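Local coordinates for pilus assembly protein CpaE (Caulobacter crescentus, PDB 4N0P), which probably binds and hydrolyses ATP as part of pilus assembly, and is represented here by its response-regulator receiver-like domain alone, at residues A[57-60]-A[61-64]; A[112-115]-A[116-120]; A[125-128]-A[129-133]. One frame throughout, in Å; residues are numbered along the deposited sequence. Where two conformers were deposited one is given.

Contact 1: residues A[57-60]-A[61-64]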
ATOM      1  N   GLY A  57       9.261   9.241  -3.051  1.00 28.40           N
ATOM      2  CA  GLY A  57       8.454  10.180  -3.814  1.00 26.84           C
ATOM      3  C   GLY A  57       6.965  10.028  -3.666  1.00 27.92           C
ATOM      4  O   GLY A  57       6.221  10.733  -4.355  1.00 25.87           O
ATOM      5  N   GLY A  58       6.543   9.082  -2.815  1.00 25.20           N
ATOM      6  CA  GLY A  58       5.141   8.823  -2.497  1.00 25.23           C
ATOM      7  C   GLY A  58       4.200   8.605  -3.662  1.00 24.79           C
ATOM      8  O   GLY A  58       4.627   8.221  -4.753  1.00 22.78           O
ATOM      9  N   LEU A  59       2.901   8.862  -3.434  1.00 22.63           N
ATOM     10  CA  LEU A  59       1.859   8.668  -4.442  1.00 21.30           C
ATOM     11  C   LEU A  59       2.147   9.471  -5.731  1.00 25.58           C
ATOM     12  O   LEU A  59       1.893   8.982  -6.836  1.00 25.25           O
ATOM     13  CB  LEU A  59       0.507   9.056  -3.838  1.00 22.00           C
ATOM     14  CG  LEU A  59      -0.720   9.001  -4.734  1.00 26.03           C
ATOM     15  CD1 LEU A  59      -0.859   7.670  -5.460  1.00 25.28           C
ATOM     16  CD2 LEU A  59      -1.951   9.255  -3.919  1.00 29.49           C
ATOM     17  N   GLU A  60       2.718  10.685  -5.598  1.00 25.23           N
ATOM     18  CA  GLU A  60       3.058  11.510  -6.772  1.00 26.38           C
ATOM     19  C   GLU A  60       4.034  10.766  -7.695  1.00 27.97           C
ATOM     20  O   GLU A  60       3.804  10.704  -8.899  1.00 27.15           O
ATOM     21  CB  GLU A  60       3.668  12.852  -6.311  1.00 28.47           C
ATOM     22  CG  GLU A  60       2.723  13.698  -5.458  1.00 45.47           C
ATOM     23  CD  GLU A  60       2.604  13.498  -3.946  1.00 72.67           C
ATOM     24  OE1 GLU A  60       2.898  12.399  -3.409  1.00 37.97           O
ATOM     25  OE2 GLU A  60       2.121  14.454  -3.300  1.00 75.02           O
ATOM     26  N   ALA A  61       5.074  10.118  -7.111  1.00 24.03           N
ATOM     27  CA  ALA A  61       6.037   9.349  -7.905  1.00 23.86           C
ATOM     28  C   ALA A  61       5.389   8.092  -8.461  1.00 26.51           C
ATOM     29  O   ALA A  61       5.758   7.649  -9.545  1.00 26.32           O
ATOM     30  CB  ALA A  61       7.228   8.959  -7.056  1.00 25.11           C
ATOM     31  N   ALA A  62       4.417   7.526  -7.724  1.00 22.27           N
ATOM     32  CA  ALA A  62       3.708   6.323  -8.193  1.00 21.22           C
ATOM     33  C   ALA A  62       2.949   6.632  -9.481  1.00 23.34           C
ATOM     34  O   ALA A  62       3.071   5.893 -10.452  1.00 23.06           O
ATOM     35  CB  ALA A  62       2.744   5.813  -7.115  1.00 22.22           C
ATOM     36  N   VAL A  63       2.195   7.746  -9.507  1.00 21.52           N
ATOM     37  CA  VAL A  63       1.422   8.159 -10.685  1.00 23.15           C
ATOM     38  C   VAL A  63       2.377   8.325 -11.891  1.00 29.47           C
ATOM     39  O   VAL A  63       2.064   7.857 -12.994  1.00 30.00           O
ATOM     40  CB  VAL A  63       0.603   9.427 -10.387  1.00 27.83           C
ATOM     41  CG1 VAL A  63      -0.033  10.002 -11.666  1.00 28.18           C
ATOM     42  CG2 VAL A  63      -0.465   9.120  -9.336  1.00 27.19           C
ATOM     43  N   ASP A  64       3.540   8.957 -11.670  1.00 27.19           N
ATOM     44  CA  ASP A  64       4.525   9.158 -12.729  0.50 26.78           C
ATOM     45  C   ASP A  64       5.105   7.821 -13.213  1.00 30.43           C
ATOM     46  O   ASP A  64       5.196   7.607 -14.426  1.00 31.32           O
ATOM     47  CB  ASP A  64       5.651  10.096 -12.252  0.50 28.04           C
ATOM     48  CG  ASP A  64       5.191  11.496 -11.885  0.50 40.65           C
ATOM     49  OD1 ASP A  64       4.222  11.989 -12.507  0.50 42.07           O
ATOM     50  OD2 ASP A  64       5.806  12.102 -10.984  0.50 47.25           O
TER
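G57 and A61 meet across the first turn leading into helix 58-65. The G57 carbonyl O takes the N-H of A61 at 3.0 Å from above the carbonyl plane, and the A61 methyl lies against the same oxygen, with CB 3.4 Å from G57 O. Both leading glycines have positive phi (94° at G57, 52° at G58), which residues without a CB adopt with little strain, and the bare G57 leaves the approach to the A61 methyl unobstructed. The next amides, A62 N to G58 O (3.1 Å) and V63 N to L59 O (3.0 Å), carry the helix on. The tight side is formed by the buried G58, L59 and A62, whose small methyl fits close to the backbone, with CB 3.3 Å from L59 O. On its looser flank L59 CD1 lies 4.2 Å from V63 CG2. D64, an acid suited to solvent, is exposed on the open side; E60 is only partly so, and its OE2 has a weak hydrogen bond to T79 OG1 and lies near D81 OD2. L59 packs on L86 and L89 of helix 83-94 and, with A62, on V77 of strand 74-77, while A61 and A62 meet F28 of strand 24-28.

Contact 2: residues A[112-115]-A[116-120]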
ATOM      1  N   ILE A 112     -12.734   9.038   9.603  1.00 24.18           N
ATOM      2  CA  ILE A 112     -13.740   8.149   8.988  1.00 22.53           C
ATOM      3  C   ILE A 112     -14.173   8.676   7.610  1.00 24.94           C
ATOM      4  O   ILE A 112     -14.332   7.857   6.709  1.00 25.73           O
ATOM      5  CB  ILE A 112     -14.932   7.981   9.945  1.00 24.79           C
ATOM      6  CG1 ILE A 112     -14.495   7.171  11.181  1.00 23.52           C
ATOM      7  CG2 ILE A 112     -16.162   7.347   9.244  1.00 28.39           C
ATOM      8  CD1 ILE A 112     -15.382   7.401  12.385  1.00 35.32           C
ATOM      9  N   ALA A 113     -14.330   9.999   7.422  1.00 24.49           N
ATOM     10  CA  ALA A 113     -14.773  10.541   6.127  1.00 24.86           C
ATOM     11  C   ALA A 113     -13.779  10.151   5.004  1.00 28.03           C
ATOM     12  O   ALA A 113     -14.197   9.683   3.939  1.00 25.97           O
ATOM     13  CB  ALA A 113     -14.948  12.059   6.203  1.00 26.25           C
ATOM     14  N   LEU A 114     -12.477  10.251   5.297  1.00 26.58           N
ATOM     15  CA  LEU A 114     -11.438   9.855   4.348  1.00 26.04           C
ATOM     16  C   LEU A 114     -11.513   8.347   4.101  1.00 26.40           C
ATOM     17  O   LEU A 114     -11.493   7.918   2.957  1.00 27.28           O
ATOM     18  CB  LEU A 114     -10.039  10.238   4.900  1.00 27.06           C
ATOM     19  CG  LEU A 114      -8.841   9.819   4.025  1.00 31.33           C
ATOM     20  CD1 LEU A 114      -8.937  10.441   2.605  1.00 31.67           C
ATOM     21  CD2 LEU A 114      -7.524  10.151   4.717  1.00 32.34           C
ATOM     22  N   TYR A 115     -11.568   7.553   5.179  1.00 21.79           N
ATOM     23  CA  TYR A 115     -11.633   6.102   5.101  1.00 21.27           C
ATOM     24  C   TYR A 115     -12.819   5.655   4.221  1.00 25.27           C
ATOM     25  O   TYR A 115     -12.645   4.845   3.302  1.00 22.86           O
ATOM     26  CB  TYR A 115     -11.761   5.510   6.504  1.00 22.85           C
ATOM     27  CG  TYR A 115     -11.795   4.001   6.505  1.00 25.11           C
ATOM     28  CD1 TYR A 115     -10.651   3.252   6.225  1.00 26.38           C
ATOM     29  CD2 TYR A 115     -12.982   3.315   6.735  1.00 26.16           C
ATOM     30  CE1 TYR A 115     -10.680   1.858   6.229  1.00 26.65           C
ATOM     31  CE2 TYR A 115     -13.022   1.921   6.738  1.00 28.01           C
ATOM     32  CZ  TYR A 115     -11.868   1.198   6.494  1.00 35.76           C
ATOM     33  OH  TYR A 115     -11.931  -0.172   6.488  1.00 40.42           O
ATOM     34  N   ARG A 116     -14.007   6.210   4.481  1.00 23.70           N
ATOM     35  CA  ARG A 116     -15.214   5.869   3.728  1.00 24.83           C
ATOM     36  C   ARG A 116     -15.031   6.142   2.232  1.00 27.48           C
ATOM     37  O   ARG A 116     -15.391   5.297   1.404  1.00 27.37           O
ATOM     38  CB  ARG A 116     -16.410   6.680   4.271  1.00 25.25           C
ATOM     39  CG  ARG A 116     -17.746   6.260   3.703  1.00 33.38           C
ATOM     40  CD  ARG A 116     -18.825   7.244   4.124  1.00 33.42           C
ATOM     41  NE  ARG A 116     -19.081   7.211   5.567  1.00 38.00           N
ATOM     42  CZ  ARG A 116     -18.860   8.226   6.400  1.00 38.29           C
ATOM     43  NH1 ARG A 116     -18.366   9.368   5.948  1.00 32.32           N
ATOM     44  NH2 ARG A 116     -19.145   8.110   7.686  1.00 32.64           N
ATOM     45  N   GLU A 117     -14.481   7.313   1.897  1.00 24.09           N
ATOM     46  CA  GLU A 117     -14.267   7.737   0.519  1.00 23.38           C
ATOM     47  C   GLU A 117     -13.284   6.785  -0.177  1.00 26.79           C
ATOM     48  O   GLU A 117     -13.547   6.365  -1.304  1.00 27.08           O
ATOM     49  CB  GLU A 117     -13.760   9.186   0.491  1.00 24.68           C
ATOM     50  CG  GLU A 117     -13.645   9.801  -0.898  1.00 32.85           C
ATOM     51  CD  GLU A 117     -14.823   9.683  -1.850  1.00 57.24           C
ATOM     52  OE1 GLU A 117     -15.990   9.692  -1.391  1.00 48.07           O
ATOM     53  OE2 GLU A 117     -14.569   9.592  -3.072  1.00 52.59           O
ATOM     54  N   LEU A 118     -12.175   6.435   0.503  1.00 22.32           N
ATOM     55  CA  LEU A 118     -11.178   5.510  -0.058  1.00 21.15           C
ATOM     56  C   LEU A 118     -11.812   4.149  -0.359  1.00 25.32           C
ATOM     57  O   LEU A 118     -11.599   3.606  -1.444  1.00 25.85           O
ATOM     58  CB  LEU A 118      -9.969   5.327   0.921  1.00 20.86           C
ATOM     59  CG  LEU A 118      -9.072   6.556   1.145  1.00 23.80           C
ATOM     60  CD1 LEU A 118      -7.976   6.264   2.158  1.00 24.49           C
ATOM     61  CD2 LEU A 118      -8.512   7.091  -0.171  1.00 27.29           C
ATOM     62  N   MET A 119     -12.623   3.621   0.575  1.00 22.52           N
ATOM     63  CA  MET A 119     -13.272   2.314   0.410  1.00 23.58           C
ATOM     64  C   MET A 119     -14.253   2.359  -0.770  1.00 29.33           C
ATOM     65  O   MET A 119     -14.275   1.430  -1.570  1.00 29.95           O
ATOM     66  CB  MET A 119     -13.983   1.880   1.699  1.00 26.56           C
ATOM     67  CG  MET A 119     -13.045   1.541   2.843  1.00 30.59           C
ATOM     68  SD  MET A 119     -11.687   0.333   2.508  1.00 35.81           S
ATOM     69  CE  MET A 119     -10.306   1.441   2.278  1.00 31.52           C
ATOM     70  N   ARG A 120     -14.999   3.470  -0.917  1.00 28.11           N
ATOM     71  CA  ARG A 120     -15.932   3.681  -2.026  1.00 29.06           C
ATOM     72  C   ARG A 120     -15.190   3.696  -3.384  1.00 34.86           C
ATOM     73  O   ARG A 120     -15.743   3.210  -4.385  1.00 34.42           O
ATOM     74  CB  ARG A 120     -16.700   4.993  -1.840  1.00 28.79           C
ATOM     75  CG  ARG A 120     -17.979   5.071  -2.648  1.00 37.76           C
ATOM     76  CD  ARG A 120     -18.634   6.443  -2.526  1.00 48.32           C
ATOM     77  NE  ARG A 120     -17.789   7.525  -3.056  1.00 55.60           N
ATOM     78  CZ  ARG A 120     -17.760   7.901  -4.333  1.00 77.32           C
ATOM     79  NH1 ARG A 120     -18.529   7.296  -5.230  1.00 67.07           N
ATOM     80  NH2 ARG A 120     -16.960   8.884  -4.722  1.00 67.39           N
TER
HETATM   81  O   HOH W   1     -16.840  10.098   3.282  1.00 35.48           O
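Y115 and M119, one turn apart, meet through complementary torsions. The tyrosine ring swings out with CG opposite the backbone N (chi1 -178°), whereas M119 places its CG beside its own N; this chi1 (-69°) sets CG over the ring, and the later bends keep SD and CE near its rim. M119 CG sits 4.0 Å from the centroid of the Y115 ring, over one face and offset toward the rim, a CH-pi contact. The sulfur follows obliquely, with SD 4.6 Å from that centroid, a Met-aromatic contact. A long, flexible, polarisable methionine suits such draping.

Beneath these groups the helix is regular: the amides of R116, E117, L118 and M119 each bond to the carbonyl four residues earlier. L114 and L118 form its inner stripe, crossing with L114 CG 4.1 Å from L118 CD1. Helix 112-120 is the connection of a beta-alpha-beta crossover between strands 102-107 and 125-128, and these branched leucines fill its interface with Y126 and with L86, L87 and L90 of helix 83-94.

The solvent side is mixed: R116 and R120 reach out, beside I112 and A113, with E117 on the flank. The R116 guanidinium returns over the previous turn, bringing NH2 3.5 Å from I112 CG2, with I112 O over one face. A water donates to A113 O at 2.8 Å and accepts from R116 NH1 at 3.2 Å. Further on, R120 grips E117 side-on. Its NH2 meets the syn lone pair of E117 OE2 at 3.0 Å in a salt bridge, while NE reaches E117 OE1 at 3.3 Å from above the carboxylate plane. R121 NE makes a second salt bridge to E117 OE2, so two arginines restrain the carboxylate and probably stabilise its negative charge.

Contact 3: residues A[125-128]-A[129-133]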
ATOM      1  N   GLU A 125      -7.257  -1.267   1.340  1.00 23.84           N
ATOM      2  CA  GLU A 125      -7.067  -1.073   2.766  1.00 22.93           C
ATOM      3  C   GLU A 125      -6.460   0.298   3.000  1.00 24.83           C
ATOM      4  O   GLU A 125      -5.768   0.838   2.135  1.00 21.34           O
ATOM      5  CB  GLU A 125      -6.147  -2.201   3.326  1.00 24.94           C
ATOM      6  CG  GLU A 125      -5.979  -2.265   4.843  1.00 38.35           C
ATOM      7  CD  GLU A 125      -7.265  -2.342   5.645  1.00 61.69           C
ATOM      8  OE1 GLU A 125      -7.954  -1.301   5.798  1.00 40.93           O
ATOM      9  OE2 GLU A 125      -7.588  -3.456   6.117  1.00 62.47           O
ATOM     10  N   TYR A 126      -6.702   0.839   4.181  1.00 21.82           N
ATOM     11  CA  TYR A 126      -6.111   2.102   4.604  1.00 22.10           C
ATOM     12  C   TYR A 126      -5.441   1.840   5.948  1.00 27.36           C
ATOM     13  O   TYR A 126      -6.115   1.375   6.867  1.00 27.24           O
ATOM     14  CB  TYR A 126      -7.164   3.229   4.667  1.00 23.44           C
ATOM     15  CG  TYR A 126      -6.629   4.523   5.249  1.00 24.63           C
ATOM     16  CD1 TYR A 126      -5.709   5.301   4.547  1.00 27.15           C
ATOM     17  CD2 TYR A 126      -6.996   4.941   6.524  1.00 26.32           C
ATOM     18  CE1 TYR A 126      -5.206   6.488   5.086  1.00 28.04           C
ATOM     19  CE2 TYR A 126      -6.495   6.121   7.074  1.00 27.27           C
ATOM     20  CZ  TYR A 126      -5.597   6.890   6.353  1.00 31.94           C
ATOM     21  OH  TYR A 126      -5.121   8.066   6.891  1.00 31.81           O
ATOM     22  N   LEU A 127      -4.109   2.038   6.028  1.00 23.04           N
ATOM     23  CA  LEU A 127      -3.365   1.773   7.254  1.00 24.30           C
ATOM     24  C   LEU A 127      -2.952   3.062   7.903  1.00 26.90           C
ATOM     25  O   LEU A 127      -2.456   3.956   7.222  1.00 27.34           O
ATOM     26  CB  LEU A 127      -2.127   0.912   6.954  1.00 24.71           C
ATOM     27  CG  LEU A 127      -2.378  -0.470   6.358  1.00 30.05           C
ATOM     28  CD1 LEU A 127      -1.055  -1.132   6.018  1.00 31.66           C
ATOM     29  CD2 LEU A 127      -3.173  -1.363   7.317  1.00 34.05           C
ATOM     30  N   THR A 128      -3.221   3.183   9.222  1.00 25.85           N
ATOM     31  CA  THR A 128      -2.918   4.418   9.931  1.00 26.11           C
ATOM     32  C   THR A 128      -1.729   4.207  10.819  1.00 32.37           C
ATOM     33  O   THR A 128      -1.744   3.348  11.709  1.00 30.57           O
ATOM     34  CB  THR A 128      -4.127   4.936  10.766  1.00 39.02           C
ATOM     35  OG1 THR A 128      -5.338   4.798  10.025  1.00 46.43           O
ATOM     36  CG2 THR A 128      -3.951   6.389  11.207  1.00 39.59           C
ATOM     37  N   GLN A 129      -0.700   4.983  10.562  1.00 33.44           N
ATOM     38  CA  GLN A 129       0.505   4.972  11.353  1.00 36.08           C
ATOM     39  C   GLN A 129       0.183   5.576  12.731  1.00 44.47           C
ATOM     40  O   GLN A 129      -0.711   6.427  12.814  1.00 44.81           O
ATOM     41  CB  GLN A 129       1.607   5.752  10.628  1.00 38.36           C
ATOM     42  CG  GLN A 129       2.298   4.961   9.528  1.00 55.03           C
ATOM     43  CD  GLN A 129       3.697   4.597   9.958  1.00 78.51           C
ATOM     44  OE1 GLN A 129       3.910   3.841  10.921  1.00 70.83           O
ATOM     45  NE2 GLN A 129       4.681   5.180   9.288  1.00 71.96           N
ATOM     46  N   PRO A 130       0.815   5.118  13.829  1.00 43.31           N
ATOM     47  CA  PRO A 130       1.875   4.098  13.909  1.00 43.30           C
ATOM     48  C   PRO A 130       1.331   2.670  13.820  1.00 45.49           C
ATOM     49  O   PRO A 130       0.341   2.304  14.452  1.00 45.22           O
ATOM     50  CB  PRO A 130       2.532   4.388  15.261  1.00 45.65           C
ATOM     51  CG  PRO A 130       1.436   4.958  16.102  1.00 50.54           C
ATOM     52  CD  PRO A 130       0.522   5.704  15.154  1.00 46.23           C
ATOM     53  N   LEU A 131       2.017   1.875  13.010  1.00 40.91           N
ATOM     54  CA  LEU A 131       1.771   0.463  12.726  1.00 39.86           C
ATOM     55  C   LEU A 131       2.968  -0.362  13.099  1.00 36.19           C
ATOM     56  O   LEU A 131       4.082   0.154  13.075  1.00 33.18           O
ATOM     57  CB  LEU A 131       1.600   0.297  11.202  1.00 41.08           C
ATOM     58  CG  LEU A 131       0.367   0.785  10.531  1.00 47.11           C
ATOM     59  CD1 LEU A 131       0.739   1.561   9.285  1.00 47.29           C
ATOM     60  CD2 LEU A 131      -0.524  -0.381  10.172  1.00 49.98           C
ATOM     61  N   GLY A 132       2.757  -1.656  13.296  1.00 31.54           N
ATOM     62  CA  GLY A 132       3.844  -2.607  13.481  1.00 30.34           C
ATOM     63  C   GLY A 132       3.969  -3.484  12.234  1.00 30.14           C
ATOM     64  O   GLY A 132       3.001  -3.631  11.471  1.00 26.21           O
ATOM     65  N   PRO A 133       5.137  -4.113  11.981  1.00 28.41           N
ATOM     66  CA  PRO A 133       5.278  -4.971  10.785  1.00 27.54           C
ATOM     67  C   PRO A 133       4.223  -6.079  10.692  1.00 28.72           C
ATOM     68  O   PRO A 133       3.765  -6.364   9.586  1.00 27.34           O
ATOM     69  CB  PRO A 133       6.681  -5.574  10.960  1.00 30.41           C
ATOM     70  CG  PRO A 133       7.401  -4.578  11.789  1.00 35.87           C
ATOM     71  CD  PRO A 133       6.386  -4.071  12.760  1.00 31.24           C
TER
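L127 and L131 meet at about a right angle where strand 125-128 turns toward helix 133-144. Strand 125-128 is an edge strand of the five-stranded parallel sheet, ordered 2-1-3-4-5 as in receiver domains, and a cis proline after this strand, usually preceded by a lysine, is a common receiver feature. Here the cis peptide precedes P130, and Q129 stands in the lysine's place. The cis bond, which proline accepts more readily than other residues, probably helps bend the chain back so that L131 can face the strand it has just left.

L131 presents its fork to L127: CD1 and CD2 of L131 each lie 3.8 Å from L127 CB, straddling it, and L131 CD2 also meets L127 CD2 at 4.0 Å. The L127 side chain, CG beside its backbone N (chi1 -61°), is buried, and L131 continues the apolar patch to L37 of helix 32-42. Beside the pair, L131 CG rests 3.5 Å from T128 O. T128 is turned differently: its CG2 runs alongside the next residue, 3.6 Å from Q129 O. The bend of Q129 at chi2 carries its amide back beside L131 N, and the two ends then serve different partners. NE2 donates to T34 OG1, tying the turn to helix 32-42, while Q129 OE1 accepts a weak bond from L131 N at 3.4 Å.

In the fold
Contacts 2 and 3 touch, their centres 15 Å apart, mainly through Y126 of strand 125-128: L118 CD1 lies 3.4 Å from Y126 CD1, and Y115 CD1 lies 3.8 Å from Y126 CB. Contact 1 stands apart, about 21 Å centre to centre from contact 2 and 19 Å from contact 3, with nearest atoms about 8 and 10 Å away. Helix 83-94 nevertheless joins contacts 1 and 2, because L59 and L114 both pack on L86. Contact 1 follows strand 51-55, while contact 3 runs off the end of strand 125-128; these are the two outermost strands. In receiver domains the acidic phosphorylation pocket lies at the C-terminal end of the sheet, though whether this domain is phosphorylated remains open.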